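Local atomic coordinates of metallocarboxypeptidase (Trypanosoma cruzi, PDB entry 3DWC), a protein that probably releases single amino acids from the C-terminus of peptides with broad specificity, sparing proline, as a metal-dependent carboxypeptidase of the M32 family. Residues B[75-78]-B[79-82]; B[175-178]-B[179-183]; B[382-385]-B[386-390]; B[436-440]-B[441-445]. All coordinates share one frame; numbering follows the deposited sequence.

Interaction 1 of 4, residues B[75-78]-B[79-82]; sequences DLEK and LQRA. With SO4 (sulfate ion), chain T.
Q80 turns back over the start of helix 78-95 and offers its OE1 to the backbone N of E77, the N-cap residue, 2.8 Å away at an N-H...O angle of 160°. Its CG sits beside its own backbone N (chi1 -66°) and the chain then runs extended, which carries the amide back past the first turn. There the E77 carboxylate stacks on it, the two planes only 16° apart, with E77 OE1 3.8 Å from Q80 CD. L76 crosses Q80 at about a right angle, and M3 and Y6 of helix 3-32 pack on both.

The R81 chain bends at chi3 and lays one face of its guanidinium over the E77-K78 backbone, K78 CA 3.6 Å above the plane, while R81 NH1 comes within 2.8 Å of L76 O. The sulfate lies at the guanidinium edge: R81 NE gives O1 a nearly straight 3.0 Å bond, and weak bonds run from NE to O2 and from NH2 to O3. K78 adds its aliphatic CG, 3.7 Å from sulfate O3.

At this helix N-terminus a glutamine carbonyl satisfies the N-H of the capping residue, and the R81 guanidinium, with the helix dipole probably contributing, holds an anion, probably from the crystallisation liquor.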
loop_
_atom_site.group_PDB
_atom_site.type_symbol
_atom_site.label_atom_id
_atom_site.label_comp_id
_atom_site.label_asym_id
_atom_site.label_seq_id
_atom_site.Cartn_x
_atom_site.Cartn_y
_atom_site.Cartn_z
ATOM N N ASP B 75 -36.100 18.988 8.368
ATOM C CA ASP B 75 -35.153 20.058 8.657
ATOM C C ASP B 75 -33.779 19.852 7.957
ATOM O O ASP B 75 -32.800 20.545 8.263
ATOM C CB ASP B 75 -34.914 20.134 10.167
ATOM C CG ASP B 75 -36.216 20.254 10.977
ATOM O OD1 ASP B 75 -37.165 20.961 10.518
ATOM O OD2 ASP B 75 -36.263 19.640 12.077
ATOM N N LEU B 76 -33.682 18.891 7.056
ATOM C CA LEU B 76 -32.389 18.584 6.452
ATOM C C LEU B 76 -32.476 18.949 4.991
ATOM O O LEU B 76 -33.553 18.912 4.438
ATOM C CB LEU B 76 -32.083 17.096 6.608
ATOM C CG LEU B 76 -31.801 16.525 7.998
ATOM C CD1 LEU B 76 -31.471 15.076 7.862
ATOM C CD2 LEU B 76 -30.656 17.255 8.665
ATOM N N GLU B 77 -31.359 19.299 4.365
ATOM C CA GLU B 77 -31.367 19.518 2.928
ATOM C C GLU B 77 -31.672 18.194 2.208
ATOM O O GLU B 77 -31.646 17.137 2.815
ATOM C CB GLU B 77 -30.038 20.122 2.462
ATOM C CG GLU B 77 -29.779 21.553 2.991
ATOM C CD GLU B 77 -28.295 21.955 2.928
ATOM O OE1 GLU B 77 -27.459 21.149 2.444
ATOM O OE2 GLU B 77 -27.961 23.075 3.376
ATOM N N LYS B 78 -31.979 18.260 0.918
ATOM C CA LYS B 78 -32.481 17.098 0.181
ATOM C C LYS B 78 -31.457 15.968 0.171
ATOM O O LYS B 78 -31.786 14.815 0.423
ATOM C CB LYS B 78 -32.829 17.478 -1.266
ATOM C CG LYS B 78 -33.629 16.414 -2.023
ATOM C CD LYS B 78 -33.608 16.639 -3.555
ATOM C CE LYS B 78 -35.031 16.807 -4.132
ATOM N NZ LYS B 78 -35.045 17.502 -5.479
ATOM N N LEU B 79 -30.231 16.341 -0.149
ATOM C CA LEU B 79 -29.117 15.433 -0.224
ATOM C C LEU B 79 -28.707 14.872 1.150
ATOM O O LEU B 79 -28.190 13.768 1.226
ATOM C CB LEU B 79 -27.937 16.142 -0.896
ATOM C CG LEU B 79 -28.035 16.334 -2.419
ATOM C CD1 LEU B 79 -26.750 16.960 -2.925
ATOM C CD2 LEU B 79 -28.262 15.013 -3.148
ATOM N N GLN B 80 -28.932 15.638 2.217
ATOM C CA GLN B 80 -28.685 15.191 3.585
ATOM C C GLN B 80 -29.716 14.154 3.951
ATOM O O GLN B 80 -29.403 13.146 4.577
ATOM C CB GLN B 80 -28.745 16.357 4.565
ATOM C CG GLN B 80 -27.657 17.365 4.368
ATOM C CD GLN B 80 -27.788 18.582 5.272
ATOM O OE1 GLN B 80 -28.901 19.036 5.572
ATOM N NE2 GLN B 80 -26.655 19.129 5.696
ATOM N N ARG B 81 -30.965 14.385 3.529
ATOM C CA ARG B 81 -32.022 13.383 3.703
ATOM C C ARG B 81 -31.666 12.073 3.004
ATOM O O ARG B 81 -31.849 11.005 3.564
ATOM C CB ARG B 81 -33.383 13.913 3.218
ATOM C CG ARG B 81 -33.932 15.089 4.006
ATOM C CD ARG B 81 -35.442 15.257 3.824
ATOM N NE ARG B 81 -35.736 15.604 2.448
ATOM C CZ ARG B 81 -35.773 16.840 1.955
ATOM N NH1 ARG B 81 -35.550 17.896 2.718
ATOM N NH2 ARG B 81 -36.026 17.012 0.662
ATOM N N ALA B 82 -31.151 12.142 1.781
ATOM C CA ALA B 82 -30.705 10.915 1.079
ATOM C C ALA B 82 -29.528 10.267 1.822
ATOM O O ALA B 82 -29.416 9.016 1.926
ATOM C CB ALA B 82 -30.271 11.221 -0.332
HETATM S S SO4 T . -37.059 13.502 -0.132
HETATM O O1 SO4 T . -35.924 13.186 0.727
HETATM O O2 SO4 T . -38.050 14.320 0.567
HETATM O O3 SO4 T . -36.589 14.229 -1.316
HETATM O O4 SO4 T . -37.720 12.251 -0.491
#

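Interaction 2 of 4, residues B[175-178]-B[179-183]; sequences FGNV and RSWLP
The W181 indole has the backbone of the preceding turn over one face, V178 O standing 4.0 Å above its plane and off toward the rim, with L182 CB over the same face. At its edge sits the N177 amide: W181 NE1 donates to N177 OD1 across 2.8 Å, with the oxygen only 2° out of the ring plane and the amide turned 77° from the indole. The second flat group, the R179 guanidinium, has F175 O over one face and reaches G176 CA with NH2 at 3.5 Å.

W181 carries CG between its backbone N and carbonyl carbon (chi1 56°), and this folds the ring back along the helix toward N177. S180 makes the same choice, and its OG donates to N177 O at 2.7 Å, in the carbonyl plane and on a lone pair; S180 N reaches that oxygen too, from above the plane. V178 O likewise takes two donors, W181 N and L182 N, just before P183, whose nitrogen has no hydrogen to give and where the helix kinks. V178 and L182 lie side by side, CG1 to CD2 a tight 3.5 Å.

Helix 168-196 is wedged between several others here. F175 stacks on Y366 and R179 pairs with E367, both of helix 358-374; V178 meets M428 of helix 421-441; P183 touches Y393 of helix 382-394; and N177 ND2 bonds to E490 while W181 packs on L496, both on helix 490-501.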
loop_
_atom_site.group_PDB
_atom_site.type_symbol
_atom_site.label_atom_id
_atom_site.label_comp_id
_atom_site.label_asym_id
_atom_site.label_seq_id
_atom_site.Cartn_x
_atom_site.Cartn_y
_atom_site.Cartn_z
ATOM N N PHE B 175 -35.433 -12.199 -15.649
ATOM C CA PHE B 175 -34.798 -13.421 -16.121
ATOM C C PHE B 175 -35.729 -14.319 -16.923
ATOM O O PHE B 175 -35.302 -14.988 -17.850
ATOM C CB PHE B 175 -34.133 -14.157 -14.968
ATOM C CG PHE B 175 -32.786 -13.578 -14.577
ATOM C CD1 PHE B 175 -31.707 -13.677 -15.432
ATOM C CD2 PHE B 175 -32.626 -12.885 -13.385
ATOM C CE1 PHE B 175 -30.458 -13.083 -15.088
ATOM C CE2 PHE B 175 -31.403 -12.325 -13.024
ATOM C CZ PHE B 175 -30.311 -12.439 -13.870
ATOM N N GLY B 176 -37.004 -14.335 -16.577
ATOM C CA GLY B 176 -38.034 -14.966 -17.419
ATOM C C GLY B 176 -38.116 -14.331 -18.789
ATOM O O GLY B 176 -38.323 -15.035 -19.792
ATOM N N ASN B 177 -37.962 -12.999 -18.838
ATOM C CA ASN B 177 -37.906 -12.288 -20.121
ATOM C C ASN B 177 -36.710 -12.801 -20.923
ATOM O O ASN B 177 -36.870 -13.325 -22.011
ATOM C CB ASN B 177 -37.820 -10.790 -19.938
ATOM C CG ASN B 177 -37.892 -10.042 -21.258
ATOM O OD1 ASN B 177 -36.968 -10.063 -22.064
ATOM N ND2 ASN B 177 -39.003 -9.363 -21.477
ATOM N N VAL B 178 -35.522 -12.739 -20.349
ATOM C CA VAL B 178 -34.335 -13.340 -21.013
ATOM C C VAL B 178 -34.540 -14.808 -21.462
ATOM O O VAL B 178 -34.176 -15.174 -22.577
ATOM C CB VAL B 178 -33.038 -13.194 -20.126
ATOM C CG1 VAL B 178 -31.785 -13.900 -20.764
ATOM C CG2 VAL B 178 -32.742 -11.731 -19.837
ATOM N N ARG B 179 -35.109 -15.633 -20.594
ATOM C CA ARG B 179 -35.283 -17.058 -20.879
ATOM C C ARG B 179 -36.196 -17.305 -22.070
ATOM O O ARG B 179 -36.054 -18.344 -22.726
ATOM C CB ARG B 179 -35.818 -17.829 -19.641
ATOM C CG ARG B 179 -35.613 -19.357 -19.681
ATOM C CD ARG B 179 -36.257 -20.119 -18.459
ATOM N NE ARG B 179 -35.901 -19.419 -17.239
ATOM C CZ ARG B 179 -36.707 -18.608 -16.555
ATOM N NH1 ARG B 179 -36.234 -17.976 -15.480
ATOM N NH2 ARG B 179 -37.987 -18.427 -16.909
ATOM N N SER B 180 -37.138 -16.385 -22.335
ATOM C CA SER B 180 -38.108 -16.545 -23.393
ATOM C C SER B 180 -37.502 -16.405 -24.797
ATOM O O SER B 180 -38.085 -16.917 -25.766
ATOM C CB SER B 180 -39.285 -15.556 -23.218
ATOM O OG SER B 180 -38.900 -14.212 -23.509
ATOM N N TRP B 181 -36.357 -15.713 -24.915
ATOM C CA TRP B 181 -35.750 -15.378 -26.238
ATOM C C TRP B 181 -34.272 -15.744 -26.441
ATOM O O TRP B 181 -33.883 -16.000 -27.596
ATOM C CB TRP B 181 -35.990 -13.898 -26.643
ATOM C CG TRP B 181 -35.508 -12.873 -25.654
ATOM C CD1 TRP B 181 -36.248 -12.250 -24.689
ATOM C CD2 TRP B 181 -34.167 -12.363 -25.527
ATOM N NE1 TRP B 181 -35.454 -11.384 -23.969
ATOM C CE2 TRP B 181 -34.170 -11.450 -24.456
ATOM C CE3 TRP B 181 -32.970 -12.590 -26.222
ATOM C CZ2 TRP B 181 -33.032 -10.783 -24.057
ATOM C CZ3 TRP B 181 -31.848 -11.931 -25.829
ATOM C CH2 TRP B 181 -31.883 -11.023 -24.756
ATOM N N LEU B 182 -33.468 -15.788 -25.360
ATOM C CA LEU B 182 -32.011 -15.839 -25.500
ATOM C C LEU B 182 -31.481 -17.201 -25.907
ATOM O O LEU B 182 -30.643 -17.245 -26.792
ATOM C CB LEU B 182 -31.268 -15.281 -24.261
ATOM C CG LEU B 182 -29.731 -15.215 -24.291
ATOM C CD1 LEU B 182 -29.215 -14.591 -25.611
ATOM C CD2 LEU B 182 -29.218 -14.436 -23.081
ATOM N N PRO B 183 -31.972 -18.316 -25.298
ATOM C CA PRO B 183 -31.572 -19.648 -25.813
ATOM C C PRO B 183 -31.800 -19.876 -27.329
ATOM O O PRO B 183 -30.914 -20.413 -28.018
ATOM C CB PRO B 183 -32.408 -20.609 -24.972
ATOM C CG PRO B 183 -32.587 -19.855 -23.660
ATOM C CD PRO B 183 -32.838 -18.441 -24.110
#

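Interaction 3 of 4, residues B[382-385]-B[386-390]; sequences VPRV and WNEKM
The first turns of helix 382-394 hold this contact, an i to i+4 salt bridge on one side and a buried tryptophan on another. Four consecutive i to i+4 backbone bonds, from W386 N to V382 O through K389 N to V385 O, keep this part of the helix regular, and P383 fits its first turn, where a residue without an N-H costs no bond.

R384 NH1 reaches E388 OE1 at 3.2 Å with an N-H...O angle of 162°. The oxygen lies in the guanidinium plane, the two flat groups stand 84° apart, and NH1 meets OE1 from above the carboxylate plane. R384 gets there by bending at chi2 (-111°) and again at chi3, which brings its guanidinium over V385, whose CG2 sits 3.8 Å above the centre of one face. E388 is simply extended. NH2 of the same arginine pairs with E381, the residue before the helix.

V385 CG1 meets K389 CE at 3.6 Å, the two side chains running the same way, and K389 carries its NZ on to E367 of helix 358-374. The W386 ring packs on L364 and I368 of that helix, with V382 CG1 grazing it obliquely at 4.3 Å from W386 CE3. N387 OD1 is bonded to the backbone N of T398.

Chemically, R384, itself exposed, bridges E381 and E388 while a valine methyl lies against its guanidinium, so its rotation is restrained by contacts at edge and face; the exposure of R384 and E388 and the out-of-plane approach suggest a modest electrostatic tie.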
loop_
_atom_site.group_PDB
_atom_site.type_symbol
_atom_site.label_atom_id
_atom_site.label_comp_id
_atom_site.label_asym_id
_atom_site.label_seq_id
_atom_site.Cartn_x
_atom_site.Cartn_y
_atom_site.Cartn_z
ATOM N N VAL B 382 -27.767 -30.123 -7.163
ATOM C CA VAL B 382 -27.154 -29.035 -7.934
ATOM C C VAL B 382 -26.536 -29.517 -9.249
ATOM O O VAL B 382 -26.844 -28.953 -10.302
ATOM C CB VAL B 382 -26.138 -28.212 -7.100
ATOM C CG1 VAL B 382 -25.315 -27.240 -8.011
ATOM C CG2 VAL B 382 -26.863 -27.448 -5.998
ATOM N N PRO B 383 -25.680 -30.550 -9.201
ATOM C CA PRO B 383 -25.064 -31.083 -10.432
ATOM C C PRO B 383 -26.047 -31.492 -11.511
ATOM O O PRO B 383 -25.848 -31.174 -12.690
ATOM C CB PRO B 383 -24.300 -32.310 -9.932
ATOM C CG PRO B 383 -23.971 -31.966 -8.515
ATOM C CD PRO B 383 -25.199 -31.286 -8.012
ATOM N N ARG B 384 -27.090 -32.194 -11.098
ATOM C CA ARG B 384 -28.142 -32.622 -12.007
ATOM C C ARG B 384 -28.785 -31.420 -12.702
ATOM O O ARG B 384 -28.892 -31.376 -13.922
ATOM C CB ARG B 384 -29.190 -33.426 -11.227
ATOM C CG ARG B 384 -30.106 -34.304 -12.076
ATOM C CD ARG B 384 -31.541 -33.788 -12.102
ATOM N NE ARG B 384 -32.046 -33.511 -10.753
ATOM C CZ ARG B 384 -33.158 -32.830 -10.484
ATOM N NH1 ARG B 384 -33.923 -32.359 -11.462
ATOM N NH2 ARG B 384 -33.509 -32.629 -9.219
ATOM N N VAL B 385 -29.182 -30.439 -11.909
ATOM C CA VAL B 385 -29.875 -29.254 -12.398
ATOM C C VAL B 385 -28.927 -28.310 -13.171
ATOM O O VAL B 385 -29.350 -27.651 -14.099
ATOM C CB VAL B 385 -30.516 -28.492 -11.213
ATOM C CG1 VAL B 385 -31.150 -27.196 -11.689
ATOM C CG2 VAL B 385 -31.559 -29.384 -10.487
ATOM N N TRP B 386 -27.657 -28.258 -12.772
ATOM C CA TRP B 386 -26.629 -27.491 -13.492
ATOM C C TRP B 386 -26.495 -28.004 -14.910
ATOM O O TRP B 386 -26.459 -27.220 -15.867
ATOM C CB TRP B 386 -25.279 -27.644 -12.808
ATOM C CG TRP B 386 -24.270 -26.691 -13.298
ATOM C CD1 TRP B 386 -23.540 -26.776 -14.439
ATOM C CD2 TRP B 386 -23.865 -25.501 -12.644
ATOM N NE1 TRP B 386 -22.696 -25.693 -14.544
ATOM C CE2 TRP B 386 -22.881 -24.892 -13.451
ATOM C CE3 TRP B 386 -24.245 -24.874 -11.452
ATOM C CZ2 TRP B 386 -22.272 -23.703 -13.107
ATOM C CZ3 TRP B 386 -23.625 -23.657 -11.107
ATOM C CH2 TRP B 386 -22.650 -23.106 -11.926
ATOM N N ASN B 387 -26.439 -29.335 -15.021
ATOM C CA ASN B 387 -26.373 -30.024 -16.306
ATOM C C ASN B 387 -27.629 -29.817 -17.168
ATOM O O ASN B 387 -27.536 -29.617 -18.387
ATOM C CB ASN B 387 -26.133 -31.513 -16.082
ATOM C CG ASN B 387 -26.139 -32.301 -17.378
ATOM O OD1 ASN B 387 -25.278 -32.116 -18.233
ATOM N ND2 ASN B 387 -27.132 -33.163 -17.539
ATOM N N GLU B 388 -28.801 -29.909 -16.542
ATOM C CA GLU B 388 -30.072 -29.685 -17.241
ATOM C C GLU B 388 -30.110 -28.314 -17.901
ATOM O O GLU B 388 -30.471 -28.161 -19.069
ATOM C CB GLU B 388 -31.246 -29.770 -16.264
ATOM C CG GLU B 388 -31.629 -31.182 -15.844
ATOM C CD GLU B 388 -32.786 -31.199 -14.844
ATOM O OE1 GLU B 388 -33.429 -32.272 -14.673
ATOM O OE2 GLU B 388 -33.053 -30.139 -14.227
ATOM N N LYS B 389 -29.772 -27.310 -17.102
ATOM C CA LYS B 389 -29.788 -25.930 -17.535
ATOM C C LYS B 389 -28.724 -25.676 -18.589
ATOM O O LYS B 389 -28.979 -24.960 -19.549
ATOM C CB LYS B 389 -29.652 -25.003 -16.325
ATOM C CG LYS B 389 -30.961 -24.968 -15.491
ATOM C CD LYS B 389 -30.856 -24.250 -14.153
ATOM C CE LYS B 389 -32.203 -24.219 -13.411
ATOM N NZ LYS B 389 -33.336 -23.636 -14.221
ATOM N N MET B 390 -27.560 -26.306 -18.433
ATOM C CA MET B 390 -26.436 -26.113 -19.368
ATOM C C MET B 390 -26.765 -26.650 -20.760
ATOM O O MET B 390 -26.513 -25.975 -21.768
ATOM C CB MET B 390 -25.142 -26.765 -18.825
ATOM C CG MET B 390 -24.392 -25.935 -17.783
ATOM S SD MET B 390 -23.757 -24.311 -18.363
ATOM C CE MET B 390 -22.629 -24.802 -19.694
#

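Interaction 4 of 4, residues B[436-440]-B[441-445]; sequences CVRRE and LGEEV
L441 N and G442 N close the last turn of helix 421-441 on V437 O and R438 O, at 2.9 and 2.8 Å, before G442 breaks out with a positive phi (105°) and at once serves as N-cap of helix 443-451. At these angles a CB would jam against the carbonyl oxygen of L441, so glycine suits the corner.

Across the corner R438 and E443 meet at about a right angle, their flat groups only 19° apart. R438 runs extended from CG to NE. E443 folds at chi2 (-80°), and that bend brings its carboxylate alongside the arginine stem: OE2 rests 3.3 Å from R438 CB, while OE1 forms a salt bridge with R438 NH2 at 2.9 Å, weak as a hydrogen bond. V437 and L441 lie side by side, CG1 to CD2 3.6 Å, both against V446. The E440 carboxylate forms salt bridges with K461 and K465 of helix 456-467.

R438 also makes a salt bridge through NH1 with D447, so one arginine from the end of the first helix holds two acids of the next. E443, in the opening turn, probably also interacts favourably with the helix dipole, and the charge pairing spans a junction just one residue long.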
loop_
_atom_site.group_PDB
_atom_site.type_symbol
_atom_site.label_atom_id
_atom_site.label_comp_id
_atom_site.label_asym_id
_atom_site.label_seq_id
_atom_site.Cartn_x
_atom_site.Cartn_y
_atom_site.Cartn_z
ATOM N N CYS B 436 -30.169 5.330 -24.843
ATOM C CA CYS B 436 -30.430 6.722 -24.534
ATOM C C CYS B 436 -29.388 7.686 -25.100
ATOM O O CYS B 436 -29.715 8.717 -25.722
ATOM C CB CYS B 436 -30.492 6.893 -23.002
ATOM S SG CYS B 436 -30.770 8.595 -22.525
ATOM N N VAL B 437 -28.125 7.391 -24.850
ATOM C CA VAL B 437 -27.049 8.213 -25.379
ATOM C C VAL B 437 -27.154 8.337 -26.906
ATOM O O VAL B 437 -26.973 9.422 -27.427
ATOM C CB VAL B 437 -25.657 7.731 -24.893
ATOM C CG1 VAL B 437 -24.551 8.388 -25.693
ATOM C CG2 VAL B 437 -25.463 8.058 -23.389
ATOM N N ARG B 438 -27.484 7.262 -27.618
ATOM C CA ARG B 438 -27.526 7.299 -29.094
ATOM C C ARG B 438 -28.773 8.074 -29.571
ATOM O O ARG B 438 -28.733 8.821 -30.550
ATOM C CB ARG B 438 -27.529 5.879 -29.688
ATOM C CG ARG B 438 -26.153 5.222 -29.767
ATOM C CD ARG B 438 -26.249 3.692 -30.006
ATOM N NE ARG B 438 -24.902 3.133 -30.151
ATOM C CZ ARG B 438 -24.116 3.365 -31.194
ATOM N NH1 ARG B 438 -22.911 2.858 -31.215
ATOM N NH2 ARG B 438 -24.539 4.097 -32.209
ATOM N N ARG B 439 -29.857 7.921 -28.821
ATOM C CA ARG B 439 -31.061 8.712 -29.006
ATOM C C ARG B 439 -30.789 10.194 -28.850
ATOM O O ARG B 439 -31.234 11.025 -29.632
ATOM C CB ARG B 439 -32.073 8.322 -27.920
ATOM C CG ARG B 439 -33.362 7.833 -28.421
ATOM C CD ARG B 439 -34.460 8.155 -27.454
ATOM N NE ARG B 439 -34.298 7.422 -26.208
ATOM C CZ ARG B 439 -34.125 7.960 -25.002
ATOM N NH1 ARG B 439 -34.075 9.288 -24.820
ATOM N NH2 ARG B 439 -34.023 7.143 -23.958
ATOM N N GLU B 440 -30.074 10.540 -27.789
ATOM C CA GLU B 440 -29.810 11.965 -27.524
ATOM C C GLU B 440 -28.769 12.614 -28.427
ATOM O O GLU B 440 -28.940 13.725 -28.921
ATOM C CB GLU B 440 -29.374 12.123 -26.080
ATOM C CG GLU B 440 -30.517 11.904 -25.124
ATOM C CD GLU B 440 -30.121 12.084 -23.670
ATOM O OE1 GLU B 440 -28.994 12.548 -23.363
ATOM O OE2 GLU B 440 -30.963 11.765 -22.822
ATOM N N LEU B 441 -27.650 11.941 -28.596
ATOM C CA LEU B 441 -26.529 12.490 -29.369
ATOM C C LEU B 441 -26.664 12.195 -30.877
ATOM O O LEU B 441 -26.105 12.909 -31.697
ATOM C CB LEU B 441 -25.238 11.844 -28.851
ATOM C CG LEU B 441 -24.253 12.548 -27.922
ATOM C CD1 LEU B 441 -24.777 13.738 -27.150
ATOM C CD2 LEU B 441 -23.477 11.582 -27.086
ATOM N N GLY B 442 -27.355 11.108 -31.224
ATOM C CA GLY B 442 -27.504 10.705 -32.612
ATOM C C GLY B 442 -26.611 9.507 -32.911
ATOM O O GLY B 442 -25.501 9.411 -32.452
ATOM N N GLU B 443 -27.098 8.614 -33.736
ATOM C CA GLU B 443 -26.408 7.376 -34.044
ATOM C C GLU B 443 -25.060 7.602 -34.726
ATOM O O GLU B 443 -24.048 7.022 -34.325
ATOM C CB GLU B 443 -27.313 6.509 -34.919
ATOM C CG GLU B 443 -28.529 5.968 -34.099
ATOM C CD GLU B 443 -28.150 4.783 -33.271
ATOM O OE1 GLU B 443 -27.090 4.203 -33.577
ATOM O OE2 GLU B 443 -28.905 4.426 -32.340
ATOM N N GLU B 444 -25.049 8.469 -35.719
ATOM C CA GLU B 444 -23.832 8.764 -36.481
ATOM C C GLU B 444 -22.801 9.540 -35.620
ATOM O O GLU B 444 -21.578 9.307 -35.705
ATOM C CB GLU B 444 -24.236 9.510 -37.782
ATOM C CG GLU B 444 -23.169 10.380 -38.482
ATOM C CD GLU B 444 -23.769 11.274 -39.576
ATOM O OE1 GLU B 444 -23.763 12.528 -39.385
ATOM O OE2 GLU B 444 -24.280 10.709 -40.597
ATOM N N VAL B 445 -23.281 10.407 -34.733
ATOM C CA VAL B 445 -22.397 11.114 -33.799
ATOM C C VAL B 445 -21.682 10.128 -32.835
ATOM O O VAL B 445 -20.473 10.175 -32.672
ATOM C CB VAL B 445 -23.171 12.145 -32.966
ATOM C CG1 VAL B 445 -22.296 12.724 -31.824
ATOM C CG2 VAL B 445 -23.780 13.240 -33.905
#

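In the fold
All four contacts lie away from the cobalt site of H267, H271 and E298, on helices or at their ends in the mainly helical fold. Interactions 2 and 3 are neighbours, centres 17 Å apart and nearest atoms about 6 Å. They share E367 of helix 358-374, whose carboxylate takes R179 from interaction 2 and K389 from interaction 3. Interaction 2 also leans on helix 421-441, which ends in interaction 4, with centres 27 Å apart. Interaction 1 stands alone, its centre 49 Å from that of interaction 3 across the chain's centre. Interaction 4 lies near the bound amino acids: the L441 side chain is about 8 Å from an alanine and about 11 Å from a glycine.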